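Local atomic coordinates of type III effector NopAA (Sinorhizobium fredii USDA 257, PDB entry 6SDU), a protein that hydrolyses xyloglucan as a type III secreted effector of a symbiotic bacterium, and is probably related in activity to the family 12 cellulases. Residues 106-111 against 210-215; 116-121 against 171-176. All coordinates share one frame; numbering follows the deposited sequence.

Interaction 1 of 2, residues 106-111 against 210-215; sequences VAYDIW and GSVQYG
Y108 carries Y214 over one face of its ring: Y214 CD1 sits 3.4 Å above the plane, over the centre, while V212 CG1 meets the Y108 edge at CD1. The two ring planes are 47° apart, an oblique pairing between non-hydrogen-bonded partners of antiparallel strands 106-111 and 210-215. These are neighbours in the mixed sheet of the GH12 beta-sandwich (jelly roll), and the tyrosines, with I110 and V212, face the second sheet, where W232 meets both rings. Y214 CG lies anti to its backbone N (chi1 -163°), beside the carbonyl carbon, and the ring runs toward V106, whose CG1 is 3.1 Å from Y214 OH, a tight approach. That hydroxyl is hydrogen-bonded to Q96 and T123, and Y108 OH to S92, so both polar ends are satisfied within the core.

On the face of A107, D109, W111 and Q213, W111 NE1 donates at 2.9 Å to D109 OD2, which lies tilted from the ring plane and is met from above the carboxylate plane. Q213 OE1 and S211 O lie at the ring edge, and NE1 makes a weak second bond to Q213 OE1 at 3.3 Å. The D109 and Q213 side chains run alongside each other in the same direction, their carboxylate and amide planes 46° apart. D109 OD2 and Q213 OE1, both acceptors, are 3.2 Å apart, with the indole N-H shared between them.

Paired backbone bonds join A107 to G215 and D109 to Q213. At the other end a classic beta bulge interrupts the regular register: G210 and S211 both face W111, whose N donates to S211 O. W111 O accepts from G210 N at 2.9 Å and from S211 N at 3.3 Å, both donors approaching the same face of its carbonyl plane.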
loop_
_atom_site.group_PDB
_atom_site.type_symbol
_atom_site.label_atom_id
_atom_site.label_comp_id
_atom_site.label_asym_id
_atom_site.label_seq_id
_atom_site.Cartn_x
_atom_site.Cartn_y
_atom_site.Cartn_z
ATOM N N VAL A 106 -1.723 2.396 5.731
ATOM C CA VAL A 106 -0.397 1.933 5.362
ATOM C C VAL A 106 -0.621 0.672 4.533
ATOM O O VAL A 106 -1.271 -0.266 5.006
ATOM C CB VAL A 106 0.455 1.645 6.614
ATOM C CG1 VAL A 106 1.826 1.139 6.229
ATOM C CG2 VAL A 106 0.594 2.918 7.450
ATOM N N ALA A 107 -0.124 0.642 3.294
ATOM C CA ALA A 107 -0.475 -0.495 2.443
ATOM C C ALA A 107 0.642 -0.894 1.489
ATOM O O ALA A 107 1.406 -0.047 1.014
ATOM C CB ALA A 107 -1.723 -0.182 1.602
ATOM N N TYR A 108 0.678 -2.204 1.171
ATOM C CA TYR A 108 1.408 -2.720 0.022
ATOM C C TYR A 108 0.608 -2.369 -1.222
ATOM O O TYR A 108 -0.628 -2.404 -1.204
ATOM C CB TYR A 108 1.555 -4.249 0.090
ATOM C CG TYR A 108 2.713 -4.695 0.921
ATOM C CD1 TYR A 108 3.996 -4.729 0.394
ATOM C CD2 TYR A 108 2.534 -5.029 2.255
ATOM C CE1 TYR A 108 5.076 -5.116 1.169
ATOM C CE2 TYR A 108 3.606 -5.426 3.041
ATOM C CZ TYR A 108 4.876 -5.449 2.494
ATOM O OH TYR A 108 5.954 -5.827 3.258
ATOM N N ASP A 109 1.302 -1.989 -2.285
ATOM C CA ASP A 109 0.682 -1.678 -3.574
ATOM C C ASP A 109 1.411 -2.520 -4.619
ATOM O O ASP A 109 2.551 -2.225 -4.980
ATOM C CB ASP A 109 0.768 -0.177 -3.877
ATOM C CG ASP A 109 -0.402 0.340 -4.727
ATOM O OD1 ASP A 109 -1.532 -0.197 -4.643
ATOM O OD2 ASP A 109 -0.174 1.284 -5.505
ATOM N N ILE A 110 0.785 -3.600 -5.072
ATOM C CA ILE A 110 1.412 -4.535 -5.993
ATOM C C ILE A 110 0.743 -4.404 -7.358
ATOM O O ILE A 110 -0.484 -4.500 -7.469
ATOM C CB ILE A 110 1.339 -5.971 -5.448
ATOM C CG1 ILE A 110 2.039 -6.044 -4.101
ATOM C CG2 ILE A 110 1.968 -7.010 -6.449
ATOM C CD1 ILE A 110 1.479 -7.097 -3.196
ATOM N N TRP A 111 1.549 -4.192 -8.399
ATOM C CA TRP A 111 1.046 -3.982 -9.749
ATOM C C TRP A 111 1.529 -5.073 -10.697
ATOM O O TRP A 111 2.595 -5.656 -10.510
ATOM C CB TRP A 111 1.509 -2.651 -10.305
ATOM C CG TRP A 111 0.999 -1.458 -9.578
ATOM C CD1 TRP A 111 1.544 -0.847 -8.467
ATOM C CD2 TRP A 111 -0.178 -0.729 -9.907
ATOM N NE1 TRP A 111 0.753 0.231 -8.090
ATOM C CE2 TRP A 111 -0.298 0.326 -8.970
ATOM C CE3 TRP A 111 -1.150 -0.867 -10.905
ATOM C CZ2 TRP A 111 -1.344 1.247 -9.018
ATOM C CZ3 TRP A 111 -2.195 0.046 -10.953
ATOM C CH2 TRP A 111 -2.287 1.089 -10.012
ATOM N N GLY A 210 4.901 -6.853 -11.859
ATOM C CA GLY A 210 5.655 -5.669 -12.217
ATOM C C GLY A 210 6.343 -5.025 -11.033
ATOM O O GLY A 210 7.570 -5.047 -10.935
ATOM N N SER A 211 5.574 -4.384 -10.155
ATOM C CA SER A 211 6.149 -3.631 -9.050
ATOM C C SER A 211 5.540 -4.022 -7.706
ATOM O O SER A 211 4.325 -4.212 -7.596
ATOM C CB SER A 211 5.937 -2.137 -9.297
ATOM O OG SER A 211 6.794 -1.376 -8.478
ATOM N N VAL A 212 6.378 -4.097 -6.673
ATOM C CA VAL A 212 5.927 -4.239 -5.294
ATOM C C VAL A 212 6.195 -2.906 -4.604
ATOM O O VAL A 212 7.349 -2.472 -4.519
ATOM C CB VAL A 212 6.632 -5.388 -4.552
ATOM C CG1 VAL A 212 6.327 -5.302 -3.049
ATOM C CG2 VAL A 212 6.174 -6.719 -5.071
ATOM N N GLN A 213 5.141 -2.233 -4.145
ATOM C CA GLN A 213 5.276 -0.932 -3.485
ATOM C C GLN A 213 4.805 -0.982 -2.031
ATOM O O GLN A 213 3.985 -1.828 -1.657
ATOM C CB GLN A 213 4.491 0.148 -4.238
ATOM C CG GLN A 213 4.902 0.288 -5.674
ATOM C CD GLN A 213 4.025 1.234 -6.485
ATOM O OE1 GLN A 213 2.934 1.642 -6.063
ATOM N NE2 GLN A 213 4.494 1.566 -7.672
ATOM N N TYR A 214 5.337 -0.072 -1.205
ATOM C CA TYR A 214 4.889 0.059 0.177
ATOM C C TYR A 214 4.964 1.515 0.634
ATOM O O TYR A 214 5.986 2.177 0.437
ATOM C CB TYR A 214 5.713 -0.828 1.124
ATOM C CG TYR A 214 5.044 -1.046 2.465
ATOM C CD1 TYR A 214 3.864 -1.780 2.570
ATOM C CD2 TYR A 214 5.591 -0.512 3.638
ATOM C CE1 TYR A 214 3.251 -1.994 3.818
ATOM C CE2 TYR A 214 4.988 -0.714 4.888
ATOM C CZ TYR A 214 3.815 -1.446 4.972
ATOM O OH TYR A 214 3.213 -1.638 6.212
ATOM N N GLY A 215 3.903 1.985 1.281
ATOM C CA GLY A 215 3.867 3.362 1.746
ATOM C C GLY A 215 2.580 3.642 2.484
ATOM O O GLY A 215 1.992 2.729 3.067
#

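Interaction 2 of 2, residues 116-121 against 171-176; sequences KHEIML and DGHKVI
E118 reaches across to H173 with an extended side chain. Its CB already touches the imidazole edge, 3.5 Å from H173 NE2; CG, anti to the backbone N (chi1 -171°), and CD pass H173 NE2 at 4.2 and 3.8 Å, and OE1 accepts from H173 NE2 at 2.7 Å with an N-H...O angle of 163°. The donor approaches OE1 on the anti side, 23° out of the carboxylate plane, while OE1 lies in the ring plane. V175 CG2 flanks OE1 at 3.5 Å; OE2 turns to D109 of the neighbouring strand. At the other ring nitrogen, H173 ND1 donates to the syn lone pair of D171 OD1 at 2.7 Å, so carboxylates hold both ring nitrogens and fix the ring's rotation.

The backbones form a parallel pairing: E118 N donates to K174 O, I176 N to E118 O, and M120 N to I176 O at 2.8 Å. M120 CG packs on V175 CG1, and M120 belongs to the glucose pocket. Strand 117-125 lies between 103-112 and 174-180 in the mixed sheet; on the face opposite E118, I119 packs against L195 and I198 of helix 191-200, while I176 meets V164 and E166 of strand 160-168.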
loop_
_atom_site.group_PDB
_atom_site.type_symbol
_atom_site.label_atom_id
_atom_site.label_comp_id
_atom_site.label_asym_id
_atom_site.label_seq_id
_atom_site.Cartn_x
_atom_site.Cartn_y
_atom_site.Cartn_z
ATOM N N LYS A 116 -2.964 -3.271 -15.291
ATOM C CA LYS A 116 -4.388 -3.551 -15.379
ATOM C C LYS A 116 -4.904 -4.212 -14.123
ATOM O O LYS A 116 -6.119 -4.305 -13.937
ATOM C CB LYS A 116 -4.689 -4.432 -16.614
ATOM C CG LYS A 116 -4.411 -3.704 -17.951
ATOM C CD LYS A 116 -5.672 -3.050 -18.512
ATOM C CE LYS A 116 -5.360 -1.729 -19.226
ATOM N NZ LYS A 116 -5.344 -0.487 -18.349
ATOM N N HIS A 117 -4.011 -4.634 -13.237
ATOM C CA HIS A 117 -4.383 -5.234 -11.963
ATOM C C HIS A 117 -3.551 -4.623 -10.853
ATOM O O HIS A 117 -2.318 -4.579 -10.943
ATOM C CB HIS A 117 -4.182 -6.754 -12.004
ATOM C CG HIS A 117 -5.024 -7.418 -13.038
ATOM N ND1 HIS A 117 -4.555 -7.703 -14.303
ATOM C CD2 HIS A 117 -6.321 -7.814 -13.012
ATOM C CE1 HIS A 117 -5.520 -8.273 -15.005
ATOM N NE2 HIS A 117 -6.601 -8.356 -14.243
ATOM N N GLU A 118 -4.234 -4.153 -9.812
ATOM C CA GLU A 118 -3.617 -3.579 -8.624
ATOM C C GLU A 118 -4.053 -4.399 -7.414
ATOM O O GLU A 118 -5.255 -4.625 -7.216
ATOM C CB GLU A 118 -4.049 -2.115 -8.478
ATOM C CG GLU A 118 -3.338 -1.375 -7.430
ATOM C CD GLU A 118 -3.964 -0.005 -7.150
ATOM O OE1 GLU A 118 -4.918 0.400 -7.856
ATOM O OE2 GLU A 118 -3.491 0.653 -6.210
ATOM N N ILE A 119 -3.090 -4.886 -6.635
ATOM C CA ILE A 119 -3.372 -5.656 -5.420
ATOM C C ILE A 119 -2.824 -4.880 -4.221
ATOM O O ILE A 119 -1.621 -4.582 -4.161
ATOM C CB ILE A 119 -2.783 -7.073 -5.474
ATOM C CG1 ILE A 119 -3.355 -7.849 -6.677
ATOM C CG2 ILE A 119 -3.048 -7.820 -4.129
ATOM C CD1 ILE A 119 -2.523 -7.737 -7.948
ATOM N N MET A 120 -3.708 -4.538 -3.279
ATOM C CA MET A 120 -3.364 -3.767 -2.087
ATOM C C MET A 120 -3.459 -4.650 -0.853
ATOM O O MET A 120 -4.384 -5.462 -0.727
ATOM C CB MET A 120 -4.294 -2.559 -1.896
ATOM C CG MET A 120 -4.404 -1.570 -3.072
ATOM S SD MET A 120 -4.985 0.052 -2.501
ATOM C CE MET A 120 -3.480 0.651 -1.745
ATOM N N LEU A 121 -2.499 -4.504 0.047
ATOM C CA LEU A 121 -2.524 -5.181 1.337
ATOM C C LEU A 121 -2.382 -4.103 2.403
ATOM O O LEU A 121 -1.315 -3.501 2.525
ATOM C CB LEU A 121 -1.412 -6.231 1.464
ATOM C CG LEU A 121 -1.085 -7.095 0.229
ATOM C CD1 LEU A 121 0.183 -7.936 0.476
ATOM C CD2 LEU A 121 -2.264 -7.984 -0.124
ATOM N N ASP A 171 -9.317 4.520 -14.610
ATOM C CA ASP A 171 -9.002 4.060 -15.956
ATOM C C ASP A 171 -9.470 2.631 -16.207
ATOM O O ASP A 171 -8.965 1.970 -17.125
ATOM C CB ASP A 171 -7.493 4.187 -16.195
ATOM C CG ASP A 171 -6.683 3.304 -15.256
ATOM O OD1 ASP A 171 -7.267 2.781 -14.289
ATOM O OD2 ASP A 171 -5.456 3.172 -15.454
ATOM N N GLY A 172 -10.411 2.143 -15.399
ATOM C CA GLY A 172 -10.985 0.813 -15.523
ATOM C C GLY A 172 -10.122 -0.345 -15.061
ATOM O O GLY A 172 -10.539 -1.506 -15.197
ATOM N N HIS A 173 -8.982 -0.087 -14.434
ATOM C CA HIS A 173 -8.137 -1.180 -13.992
ATOM C C HIS A 173 -8.684 -1.779 -12.690
ATOM O O HIS A 173 -9.251 -1.069 -11.853
ATOM C CB HIS A 173 -6.682 -0.696 -13.859
ATOM C CG HIS A 173 -6.345 -0.119 -12.520
ATOM N ND1 HIS A 173 -6.504 1.217 -12.219
ATOM C CD2 HIS A 173 -5.852 -0.699 -11.399
ATOM C CE1 HIS A 173 -6.122 1.432 -10.969
ATOM N NE2 HIS A 173 -5.717 0.286 -10.454
ATOM N N LYS A 174 -8.566 -3.103 -12.568
ATOM C CA LYS A 174 -9.071 -3.852 -11.419
ATOM C C LYS A 174 -8.253 -3.603 -10.147
ATOM O O LYS A 174 -7.023 -3.704 -10.149
ATOM C CB LYS A 174 -9.047 -5.345 -11.741
ATOM C CG LYS A 174 -9.683 -6.210 -10.677
ATOM C CD LYS A 174 -11.175 -5.926 -10.614
ATOM C CE LYS A 174 -11.918 -6.679 -11.695
ATOM N NZ LYS A 174 -13.329 -6.216 -11.779
ATOM N N VAL A 175 -8.942 -3.391 -9.025
ATOM C CA VAL A 175 -8.275 -3.231 -7.730
ATOM C C VAL A 175 -8.813 -4.277 -6.758
ATOM O O VAL A 175 -10.012 -4.291 -6.451
ATOM C CB VAL A 175 -8.476 -1.819 -7.148
ATOM C CG1 VAL A 175 -7.630 -1.624 -5.862
ATOM C CG2 VAL A 175 -8.158 -0.773 -8.169
ATOM N N ILE A 176 -7.927 -5.134 -6.261
ATOM C CA ILE A 176 -8.248 -6.117 -5.231
ATOM C C ILE A 176 -7.504 -5.675 -3.971
ATOM O O ILE A 176 -6.270 -5.555 -3.988
ATOM C CB ILE A 176 -7.830 -7.540 -5.650
ATOM C CG1 ILE A 176 -8.382 -7.919 -7.026
ATOM C CG2 ILE A 176 -8.298 -8.566 -4.625
ATOM C CD1 ILE A 176 -9.875 -8.132 -7.021
#

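Overall arrangement
Interactions 1 and 2 share one mixed sheet, their centres 11 Å apart, with strands 103-112 and 117-125 as direct neighbours. A probable hydrogen bond from Y108 N to L121 O, 2.7 Å, ties the two, and W111 CZ2 packs 3.5 Å from E118 CD. D109 OD1 and E118 OE2 approach to 2.6 Å, a close pair of carboxylate oxygens. This carboxylate pair lies on the ligand side of the sheet: the D109 side chain is about 6 Å from a bound beta-D-glucopyranose and that of M120 about 3 Å. I70, W122, K136, P137, I138 and E217 complete the glucose pocket.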